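Long-range contacts in PbSGBP-B lipoprotein (Prevotella bryantii B14, PDB 6D2Y), which probably binds polysaccharide at the bacterial surface, as a lipoprotein of a polysaccharide utilization locus, and carries a bound magnesium ion: residues Ala132-Ala143 with Tyr207-Asp218; Asp171-Ile179 with Thr188-Pro196. One frame throughout, in Å; residues are numbered along the deposited sequence.

In the fold
Both contacts lie in the IPT/TIG domain, an immunoglobulin-like (E-set) beta sandwich, with their centres about 13 Å apart. Contact 1 pairs the start of this domain with its end, and the residues of contact 2 all fall between its two segments in the chain. Each contact spans the same two four-stranded antiparallel sheets: contact 1 at outer strands 134-138 and 208-215, contact 2 near outer strands 172-173 and 179-182, on the other margin of the sandwich. The two meet where Tyr216 packs against Met191, Met195 and Pro196. Contact 1 also reaches the predicted xyloglucan-binding domain that follows, whereas contact 2 stays away from the magnesium site.

Contact 1. Residues Ala132-Ala143 with Tyr207-Asp218; sequences APSVVSMSNEWA and YGSTNAPFQYMD
The Phe214 ring is sandwiched off-centre between Met138 CB on one face and Ala212 CB on the other, with Val136 O at its edge. Met138 CB stands 3.7 Å from the Phe214 ring centroid as a CH-pi contact, and the bent Met138 chain brings CE back alongside Phe214 CE1. Val135 CG1, anti to its own backbone nitrogen (chi1 -175°), reaches Phe214 CZ at 3.6 Å and also packs on Ala212 CB. Over one face of Trp142 lies Met217 CA, 3.7 Å from the centroid of the five-membered ring, while Trp142 NE1 donates within the ring plane to Asp218 O at 2.9 Å. Tyr216 OH donates a hydrogen bond to Ala143 O at 2.6 Å, nearly along the C=O axis, and Met217 N donates to Glu141 O at 3.0 Å. Glu141 and Asp218 lie side by side, bridged by a water that donates to Glu141 OE1 and Asp218 OD2; Arg455 and Lys314 pair with Glu141, and Arg220 with Asp218, which probably offsets the like charges. At the far end Thr210 OG1 donates to Pro133 O at 2.6 Å. Edge strands of two sheets thus close an immunoglobulin-like beta sandwich, and at one end the Trp142 side chain comes within about 6 Å of the bound magnesium ion.

Contact 2. Residues Asp171-Ile179 with Thr188-Pro196; sequences DYTLPREAI and TFTMPEDMP
Ala178 O accepts a nearly straight hydrogen bond from Thr190 N (2.8 Å, 167° at the hydrogen), and Phe189 CA adds a C-H contact to the same oxygen at 3.2 Å. Next to it, Ile179 and Phe189 form an antiparallel non-hydrogen-bonded pair. CG anti to the backbone nitrogen (chi1 -179°) carries the Leu174 branch toward 188-196, where its two methyls part: CD2 sits above one face of the Phe189 ring, 4.2 Å from its centroid, and CD1 meets Pro192 CG at 3.6 Å. Tyr172 lies across the loop that follows the strand. Pro196 CD and Met195 CA approach the same face of its ring, the proline carbon 3.7 Å from the Tyr172 centroid in a CH-pi contact. Farther out, Tyr172 OH abuts Pro192 CG at 3.3 Å; this buried hydroxyl has no hydrogen-bonding partner in the model. Phe189 also packs on Val149 and Ile151, while Pro196 and Met195 rest on Val168, so the contact draws on strands of both sheets. Residues 174-178 link strand 172-173 of one sheet to strand 179-182 of the other, and 191-196 likewise lead from strand 186-190 toward strand 200-205; the two inter-sheet connections pack together at the margin of an immunoglobulin-like beta sandwich.

Contact 1. Residues Ala132-Ala143 with Tyr207-Asp218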
loop_
_atom_site.group_PDB
_atom_site.type_symbol
_atom_site.label_atom_id
_atom_site.label_comp_id
_atom_site.label_asym_id
_atom_site.label_seq_id
_atom_site.Cartn_x
_atom_site.Cartn_y
_atom_site.Cartn_z
ATOM N N ALA A 132 -17.217 4.253 0.747
ATOM C CA ALA A 132 -16.675 3.761 2.000
ATOM C C ALA A 132 -15.191 4.114 2.103
ATOM O O ALA A 132 -14.552 4.430 1.097
ATOM C CB ALA A 132 -16.873 2.249 2.096
ATOM N N PRO A 133 -14.623 4.082 3.309
ATOM C CA PRO A 133 -13.200 4.415 3.448
ATOM C C PRO A 133 -12.325 3.430 2.689
ATOM O O PRO A 133 -12.616 2.235 2.617
ATOM C CB PRO A 133 -12.956 4.330 4.959
ATOM C CG PRO A 133 -14.297 4.486 5.575
ATOM C CD PRO A 133 -15.256 3.849 4.620
ATOM N N SER A 134 -11.248 3.948 2.107
ATOM C CA SER A 134 -10.229 3.134 1.467
ATOM C C SER A 134 -8.959 3.218 2.298
ATOM O O SER A 134 -8.508 4.317 2.636
ATOM C CB SER A 134 -9.962 3.600 0.033
ATOM O OG SER A 134 -9.006 4.644 0.005
ATOM N N VAL A 135 -8.398 2.065 2.642
ATOM C CA VAL A 135 -7.200 1.983 3.468
ATOM C C VAL A 135 -6.074 1.439 2.606
ATOM O O VAL A 135 -6.206 0.368 2.002
ATOM C CB VAL A 135 -7.424 1.100 4.704
ATOM C CG1 VAL A 135 -6.204 1.140 5.604
ATOM C CG2 VAL A 135 -8.667 1.549 5.453
ATOM N N VAL A 136 -4.966 2.170 2.546
ATOM C CA VAL A 136 -3.861 1.771 1.684
ATOM C C VAL A 136 -2.632 1.413 2.509
ATOM O O VAL A 136 -2.125 0.288 2.416
ATOM C CB VAL A 136 -3.547 2.868 0.650
ATOM C CG1 VAL A 136 -2.321 2.485 -0.159
ATOM C CG2 VAL A 136 -4.742 3.086 -0.266
ATOM N N SER A 137 -2.144 2.350 3.320
ATOM C CA SER A 137 -0.861 2.149 3.977
ATOM C C SER A 137 -0.903 2.624 5.420
ATOM O O SER A 137 -1.707 3.485 5.788
ATOM C CB SER A 137 0.266 2.880 3.237
ATOM O OG SER A 137 0.010 4.271 3.178
HETATM N N MSE A 138 -0.017 2.054 6.231
HETATM C CA MSE A 138 0.187 2.511 7.592
HETATM C C MSE A 138 1.640 2.971 7.657
HETATM O O MSE A 138 2.506 2.364 7.023
HETATM C CB MSE A 138 -0.098 1.393 8.600
HETATM C CG MSE A 138 -0.505 1.882 9.971
HETATM SE SE MSE A 138 -0.094 0.622 11.391
HETATM C CE MSE A 138 -1.813 -0.155 11.704
ATOM N N SER A 139 1.906 4.048 8.400
ATOM C CA SER A 139 3.248 4.627 8.413
ATOM C C SER A 139 4.280 3.616 8.897
ATOM O O SER A 139 5.317 3.410 8.257
ATOM C CB SER A 139 3.271 5.876 9.291
ATOM O OG SER A 139 2.959 5.557 10.636
ATOM N N ASN A 140 4.012 2.976 10.033
ATOM C CA ASN A 140 4.882 1.925 10.559
ATOM C C ASN A 140 3.965 0.856 11.137
ATOM O O ASN A 140 3.411 1.029 12.224
ATOM C CB ASN A 140 5.831 2.467 11.620
ATOM C CG ASN A 140 6.730 1.391 12.222
ATOM O OD1 ASN A 140 6.646 0.215 11.871
ATOM N ND2 ASN A 140 7.605 1.802 13.133
ATOM N N GLU A 141 3.811 -0.248 10.413
ATOM C CA GLU A 141 3.009 -1.347 10.930
ATOM C C GLU A 141 3.608 -1.954 12.194
ATOM O O GLU A 141 2.910 -2.695 12.897
ATOM C CB GLU A 141 2.848 -2.419 9.855
ATOM C CG GLU A 141 2.201 -1.871 8.600
ATOM C CD GLU A 141 2.057 -2.904 7.505
ATOM O OE1 GLU A 141 2.366 -4.089 7.754
ATOM O OE2 GLU A 141 1.638 -2.530 6.392
ATOM N N TRP A 142 4.882 -1.670 12.495
ATOM C CA TRP A 142 5.536 -2.133 13.715
ATOM C C TRP A 142 5.844 -0.985 14.675
ATOM O O TRP A 142 6.870 -0.989 15.357
ATOM C CB TRP A 142 6.796 -2.917 13.360
ATOM C CG TRP A 142 6.506 -4.325 12.886
ATOM C CD1 TRP A 142 5.696 -4.691 11.852
ATOM C CD2 TRP A 142 7.021 -5.543 13.439
ATOM N NE1 TRP A 142 5.682 -6.060 11.718
ATOM C CE2 TRP A 142 6.488 -6.606 12.682
ATOM C CE3 TRP A 142 7.886 -5.837 14.497
ATOM C CZ2 TRP A 142 6.790 -7.937 12.951
ATOM C CZ3 TRP A 142 8.181 -7.151 14.762
ATOM C CH2 TRP A 142 7.637 -8.188 13.994
ATOM N N ALA A 143 4.928 -0.029 14.776
ATOM C CA ALA A 143 5.145 1.126 15.632
ATOM C C ALA A 143 5.002 0.745 17.096
ATOM O O ALA A 143 4.061 0.049 17.486
ATOM C CB ALA A 143 4.160 2.239 15.286
ATOM N N TYR A 207 -20.362 5.663 6.208
ATOM C CA TYR A 207 -20.588 5.124 4.876
ATOM C C TYR A 207 -20.103 3.689 4.707
ATOM O O TYR A 207 -20.195 3.150 3.601
ATOM C CB TYR A 207 -19.925 6.031 3.835
ATOM C CG TYR A 207 -20.343 7.480 3.979
ATOM C CD1 TYR A 207 -21.662 7.863 3.768
ATOM C CD2 TYR A 207 -19.425 8.460 4.339
ATOM C CE1 TYR A 207 -22.055 9.179 3.903
ATOM C CE2 TYR A 207 -19.811 9.784 4.476
ATOM C CZ TYR A 207 -21.127 10.136 4.256
ATOM O OH TYR A 207 -21.522 11.448 4.388
ATOM N N GLY A 208 -19.603 3.054 5.766
ATOM C CA GLY A 208 -19.247 1.650 5.680
ATOM C C GLY A 208 -17.982 1.250 6.411
ATOM O O GLY A 208 -17.292 2.093 6.995
ATOM N N SER A 209 -17.671 -0.045 6.382
ATOM C CA SER A 209 -16.487 -0.607 7.016
ATOM C C SER A 209 -15.609 -1.257 5.957
ATOM O O SER A 209 -16.111 -1.908 5.036
ATOM C CB SER A 209 -16.864 -1.648 8.076
ATOM O OG SER A 209 -17.240 -1.035 9.294
ATOM N N THR A 210 -14.296 -1.083 6.094
ATOM C CA THR A 210 -13.343 -1.667 5.160
ATOM C C THR A 210 -12.121 -2.155 5.922
ATOM O O THR A 210 -11.582 -1.432 6.766
ATOM C CB THR A 210 -12.931 -0.661 4.079
ATOM O OG1 THR A 210 -12.707 0.622 4.676
ATOM C CG2 THR A 210 -14.018 -0.543 3.014
ATOM N N ASN A 211 -11.691 -3.379 5.622
ATOM C CA ASN A 211 -10.544 -3.972 6.291
ATOM C C ASN A 211 -9.245 -3.371 5.772
ATOM O O ASN A 211 -9.081 -3.150 4.569
ATOM C CB ASN A 211 -10.526 -5.488 6.086
ATOM C CG ASN A 211 -11.353 -6.228 7.118
ATOM O OD1 ASN A 211 -12.505 -5.879 7.377
ATOM N ND2 ASN A 211 -10.765 -7.256 7.719
ATOM N N ALA A 212 -8.319 -3.113 6.689
ATOM C CA ALA A 212 -7.007 -2.619 6.315
ATOM C C ALA A 212 -6.150 -3.755 5.761
ATOM O O ALA A 212 -6.256 -4.899 6.212
ATOM C CB ALA A 212 -6.313 -1.991 7.517
ATOM N N PRO A 213 -5.290 -3.466 4.780
ATOM C CA PRO A 213 -4.425 -4.518 4.229
ATOM C C PRO A 213 -3.179 -4.751 5.066
ATOM O O PRO A 213 -2.101 -5.009 4.522
ATOM C CB PRO A 213 -4.070 -3.978 2.841
ATOM C CG PRO A 213 -4.075 -2.496 3.026
ATOM C CD PRO A 213 -5.158 -2.199 4.039
ATOM N N PHE A 214 -3.310 -4.660 6.386
ATOM C CA PHE A 214 -2.175 -4.862 7.273
ATOM C C PHE A 214 -2.687 -5.154 8.673
ATOM O O PHE A 214 -3.846 -4.887 9.001
ATOM C CB PHE A 214 -1.242 -3.646 7.284
ATOM C CG PHE A 214 -1.959 -2.322 7.351
ATOM C CD1 PHE A 214 -2.595 -1.914 8.514
ATOM C CD2 PHE A 214 -1.994 -1.484 6.248
ATOM C CE1 PHE A 214 -3.252 -0.699 8.573
ATOM C CE2 PHE A 214 -2.650 -0.268 6.302
ATOM C CZ PHE A 214 -3.278 0.124 7.467
ATOM N N GLN A 215 -1.799 -5.704 9.495
ATOM C CA GLN A 215 -2.082 -5.970 10.895
ATOM C C GLN A 215 -1.006 -5.311 11.746
ATOM O O GLN A 215 0.080 -4.981 11.264
ATOM C CB GLN A 215 -2.144 -7.477 11.187
ATOM C CG GLN A 215 -3.247 -8.210 10.441
ATOM C CD GLN A 215 -3.278 -9.695 10.752
ATOM O OE1 GLN A 215 -2.277 -10.275 11.173
ATOM N NE2 GLN A 215 -4.433 -10.317 10.551
ATOM N N TYR A 216 -1.322 -5.115 13.022
ATOM C CA TYR A 216 -0.353 -4.545 13.950
ATOM C C TYR A 216 0.707 -5.587 14.294
ATOM O O TYR A 216 0.368 -6.719 14.646
ATOM C CB TYR A 216 -1.062 -4.077 15.219
ATOM C CG TYR A 216 -0.144 -3.385 16.191
ATOM C CD1 TYR A 216 0.777 -2.443 15.751
ATOM C CD2 TYR A 216 -0.172 -3.693 17.544
ATOM C CE1 TYR A 216 1.623 -1.807 16.634
ATOM C CE2 TYR A 216 0.677 -3.065 18.435
ATOM C CZ TYR A 216 1.574 -2.125 17.972
ATOM O OH TYR A 216 2.425 -1.491 18.849
HETATM N N MSE A 217 1.985 -5.205 14.214
HETATM C CA MSE A 217 3.103 -6.153 14.363
HETATM C C MSE A 217 2.982 -7.280 13.347
HETATM O O MSE A 217 3.211 -8.432 13.691
HETATM C CB MSE A 217 3.153 -6.776 15.766
HETATM C CG MSE A 217 3.319 -5.812 16.960
HETATM SE SE MSE A 217 5.032 -4.906 17.288
HETATM C CE MSE A 217 4.692 -3.003 17.046
ATOM N N ASP A 218 2.625 -6.948 12.108
ATOM C CA ASP A 218 2.297 -7.965 11.114
ATOM C C ASP A 218 3.477 -8.898 10.866
ATOM O O ASP A 218 4.589 -8.449 10.575
ATOM C CB ASP A 218 1.873 -7.291 9.809
ATOM C CG ASP A 218 0.902 -8.127 9.006
ATOM O OD1 ASP A 218 0.818 -9.349 9.248
ATOM O OD2 ASP A 218 0.219 -7.553 8.133
HETATM O O HOH W 1 1.791 -6.392 6.558
#

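Contact 2. Residues Asp171-Ile179 with Thr188-Pro196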
loop_
_atom_site.group_PDB
_atom_site.type_symbol
_atom_site.label_atom_id
_atom_site.label_comp_id
_atom_site.label_asym_id
_atom_site.label_seq_id
_atom_site.Cartn_x
_atom_site.Cartn_y
_atom_site.Cartn_z
ATOM N N ASP A 171 -12.932 -7.163 19.940
ATOM C CA ASP A 171 -13.262 -6.579 21.233
ATOM C C ASP A 171 -12.568 -5.252 21.501
ATOM O O ASP A 171 -12.811 -4.648 22.553
ATOM C CB ASP A 171 -12.918 -7.554 22.368
ATOM C CG ASP A 171 -13.328 -8.978 22.061
ATOM O OD1 ASP A 171 -12.452 -9.870 22.084
ATOM O OD2 ASP A 171 -14.526 -9.208 21.799
ATOM N N TYR A 172 -11.716 -4.779 20.598
ATOM C CA TYR A 172 -10.938 -3.572 20.826
ATOM C C TYR A 172 -11.380 -2.457 19.890
ATOM O O TYR A 172 -11.569 -2.675 18.689
ATOM C CB TYR A 172 -9.443 -3.834 20.638
ATOM C CG TYR A 172 -8.587 -2.611 20.869
ATOM C CD1 TYR A 172 -8.256 -2.204 22.156
ATOM C CD2 TYR A 172 -8.113 -1.858 19.802
ATOM C CE1 TYR A 172 -7.475 -1.084 22.372
ATOM C CE2 TYR A 172 -7.330 -0.738 20.009
ATOM C CZ TYR A 172 -7.016 -0.355 21.295
ATOM O OH TYR A 172 -6.238 0.760 21.508
ATOM N N THR A 173 -11.531 -1.258 20.451
ATOM C CA THR A 173 -11.797 -0.050 19.684
ATOM C C THR A 173 -10.768 1.000 20.071
ATOM O O THR A 173 -10.535 1.233 21.262
ATOM C CB THR A 173 -13.213 0.479 19.935
ATOM O OG1 THR A 173 -14.172 -0.521 19.566
ATOM C CG2 THR A 173 -13.464 1.737 19.113
ATOM N N LEU A 174 -10.152 1.619 19.073
ATOM C CA LEU A 174 -9.143 2.637 19.327
ATOM C C LEU A 174 -9.778 3.822 20.046
ATOM O O LEU A 174 -10.751 4.397 19.535
ATOM C CB LEU A 174 -8.503 3.094 18.018
ATOM C CG LEU A 174 -7.393 4.144 18.123
ATOM C CD1 LEU A 174 -6.180 3.578 18.844
ATOM C CD2 LEU A 174 -7.007 4.659 16.747
ATOM N N PRO A 175 -9.284 4.206 21.224
ATOM C CA PRO A 175 -9.868 5.356 21.925
ATOM C C PRO A 175 -9.712 6.629 21.107
ATOM O O PRO A 175 -8.678 6.863 20.477
ATOM C CB PRO A 175 -9.068 5.424 23.231
ATOM C CG PRO A 175 -8.469 4.054 23.392
ATOM C CD PRO A 175 -8.208 3.567 22.000
ATOM N N ARG A 176 -10.765 7.448 21.110
ATOM C CA ARG A 176 -10.746 8.682 20.333
ATOM C C ARG A 176 -9.658 9.635 20.820
ATOM O O ARG A 176 -9.085 10.382 20.017
ATOM C CB ARG A 176 -12.122 9.349 20.383
ATOM C CG ARG A 176 -12.121 10.859 20.179
ATOM C CD ARG A 176 -12.029 11.239 18.706
ATOM N NE ARG A 176 -12.839 10.376 17.850
ATOM C CZ ARG A 176 -13.396 10.765 16.707
ATOM N NH1 ARG A 176 -13.238 12.012 16.281
ATOM N NH2 ARG A 176 -14.112 9.910 15.989
ATOM N N GLU A 177 -9.343 9.607 22.118
ATOM C CA GLU A 177 -8.293 10.477 22.639
ATOM C C GLU A 177 -6.939 10.149 22.025
ATOM O O GLU A 177 -6.077 11.029 21.921
ATOM C CB GLU A 177 -8.220 10.367 24.163
ATOM C CG GLU A 177 -8.363 8.951 24.707
ATOM C CD GLU A 177 -9.809 8.551 24.954
ATOM O OE1 GLU A 177 -10.110 8.076 26.070
ATOM O OE2 GLU A 177 -10.641 8.705 24.036
ATOM N N ALA A 178 -6.734 8.894 21.610
ATOM C CA ALA A 178 -5.490 8.528 20.941
ATOM C C ALA A 178 -5.385 9.170 19.565
ATOM O O ALA A 178 -4.276 9.405 19.074
ATOM C CB ALA A 178 -5.382 7.009 20.827
ATOM N N ILE A 179 -6.518 9.455 18.932
ATOM C CA ILE A 179 -6.532 10.085 17.617
ATOM C C ILE A 179 -6.229 11.569 17.772
ATOM O O ILE A 179 -6.844 12.259 18.593
ATOM C CB ILE A 179 -7.885 9.861 16.924
ATOM C CG1 ILE A 179 -8.154 8.363 16.754
ATOM C CG2 ILE A 179 -7.924 10.572 15.580
ATOM C CD1 ILE A 179 -9.478 8.051 16.088
ATOM N N THR A 188 -4.311 10.275 11.880
ATOM C CA THR A 188 -3.126 10.330 12.726
ATOM C C THR A 188 -3.515 10.019 14.164
ATOM O O THR A 188 -4.458 10.615 14.697
ATOM C CB THR A 188 -2.454 11.701 12.644
ATOM O OG1 THR A 188 -2.215 12.034 11.272
ATOM C CG2 THR A 188 -1.130 11.689 13.388
ATOM N N PHE A 189 -2.790 9.093 14.791
ATOM C CA PHE A 189 -3.072 8.724 16.169
ATOM C C PHE A 189 -1.781 8.332 16.872
ATOM O O PHE A 189 -0.771 8.018 16.237
ATOM C CB PHE A 189 -4.099 7.585 16.256
ATOM C CG PHE A 189 -3.589 6.253 15.762
ATOM C CD1 PHE A 189 -3.594 5.949 14.408
ATOM C CD2 PHE A 189 -3.114 5.302 16.653
ATOM C CE1 PHE A 189 -3.134 4.724 13.954
ATOM C CE2 PHE A 189 -2.648 4.075 16.203
ATOM C CZ PHE A 189 -2.660 3.786 14.854
ATOM N N THR A 190 -1.826 8.363 18.201
ATOM C CA THR A 190 -0.714 7.936 19.040
ATOM C C THR A 190 -0.968 6.502 19.491
ATOM O O THR A 190 -1.978 6.225 20.149
ATOM C CB THR A 190 -0.548 8.866 20.244
ATOM O OG1 THR A 190 -0.319 10.207 19.795
ATOM C CG2 THR A 190 0.638 8.430 21.089
HETATM N N MSE A 191 -0.053 5.602 19.138
HETATM C CA MSE A 191 -0.201 4.164 19.371
HETATM C C MSE A 191 -0.367 3.835 20.855
HETATM O O MSE A 191 0.542 4.076 21.644
HETATM C CB MSE A 191 1.014 3.431 18.805
HETATM C CG MSE A 191 1.139 1.956 19.161
HETATM SE SE MSE A 191 -0.441 0.959 18.636
HETATM C CE MSE A 191 -0.323 1.193 16.707
ATOM N N PRO A 192 -1.518 3.280 21.233
ATOM C CA PRO A 192 -1.699 2.830 22.620
ATOM C C PRO A 192 -0.743 1.699 22.964
ATOM O O PRO A 192 -0.089 1.099 22.108
ATOM C CB PRO A 192 -3.158 2.363 22.666
ATOM C CG PRO A 192 -3.812 3.024 21.508
ATOM C CD PRO A 192 -2.760 3.171 20.451
ATOM N N GLU A 193 -0.667 1.407 24.260
ATOM C CA GLU A 193 0.228 0.360 24.731
ATOM C C GLU A 193 -0.322 -1.038 24.490
ATOM O O GLU A 193 0.453 -1.999 24.489
ATOM C CB GLU A 193 0.513 0.538 26.224
ATOM C CG GLU A 193 1.539 1.613 26.544
ATOM C CD GLU A 193 2.824 1.045 27.120
ATOM O OE1 GLU A 193 3.176 -0.105 26.782
ATOM O OE2 GLU A 193 3.484 1.749 27.914
ATOM N N ASP A 194 -1.628 -1.179 24.272
ATOM C CA ASP A 194 -2.279 -2.482 24.318
ATOM C C ASP A 194 -3.155 -2.721 23.095
ATOM O O ASP A 194 -4.210 -3.355 23.189
ATOM C CB ASP A 194 -3.102 -2.623 25.596
ATOM C CG ASP A 194 -4.253 -1.634 25.659
ATOM O OD1 ASP A 194 -4.116 -0.524 25.102
ATOM O OD2 ASP A 194 -5.294 -1.965 26.263
HETATM N N MSE A 195 -2.747 -2.237 21.927
HETATM C CA MSE A 195 -3.531 -2.534 20.735
HETATM C C MSE A 195 -3.232 -3.975 20.327
HETATM O O MSE A 195 -2.069 -4.379 20.281
HETATM C CB MSE A 195 -3.237 -1.560 19.584
HETATM C CG MSE A 195 -3.707 -2.074 18.228
HETATM SE SE MSE A 195 -3.091 -1.059 16.678
HETATM C CE MSE A 195 -4.389 0.376 16.672
ATOM N N PRO A 196 -4.287 -4.750 20.075
ATOM C CA PRO A 196 -4.103 -6.166 19.738
ATOM C C PRO A 196 -3.226 -6.355 18.512
ATOM O O PRO A 196 -3.353 -5.644 17.513
ATOM C CB PRO A 196 -5.532 -6.655 19.485
ATOM C CG PRO A 196 -6.384 -5.733 20.286
ATOM C CD PRO A 196 -5.706 -4.395 20.235
#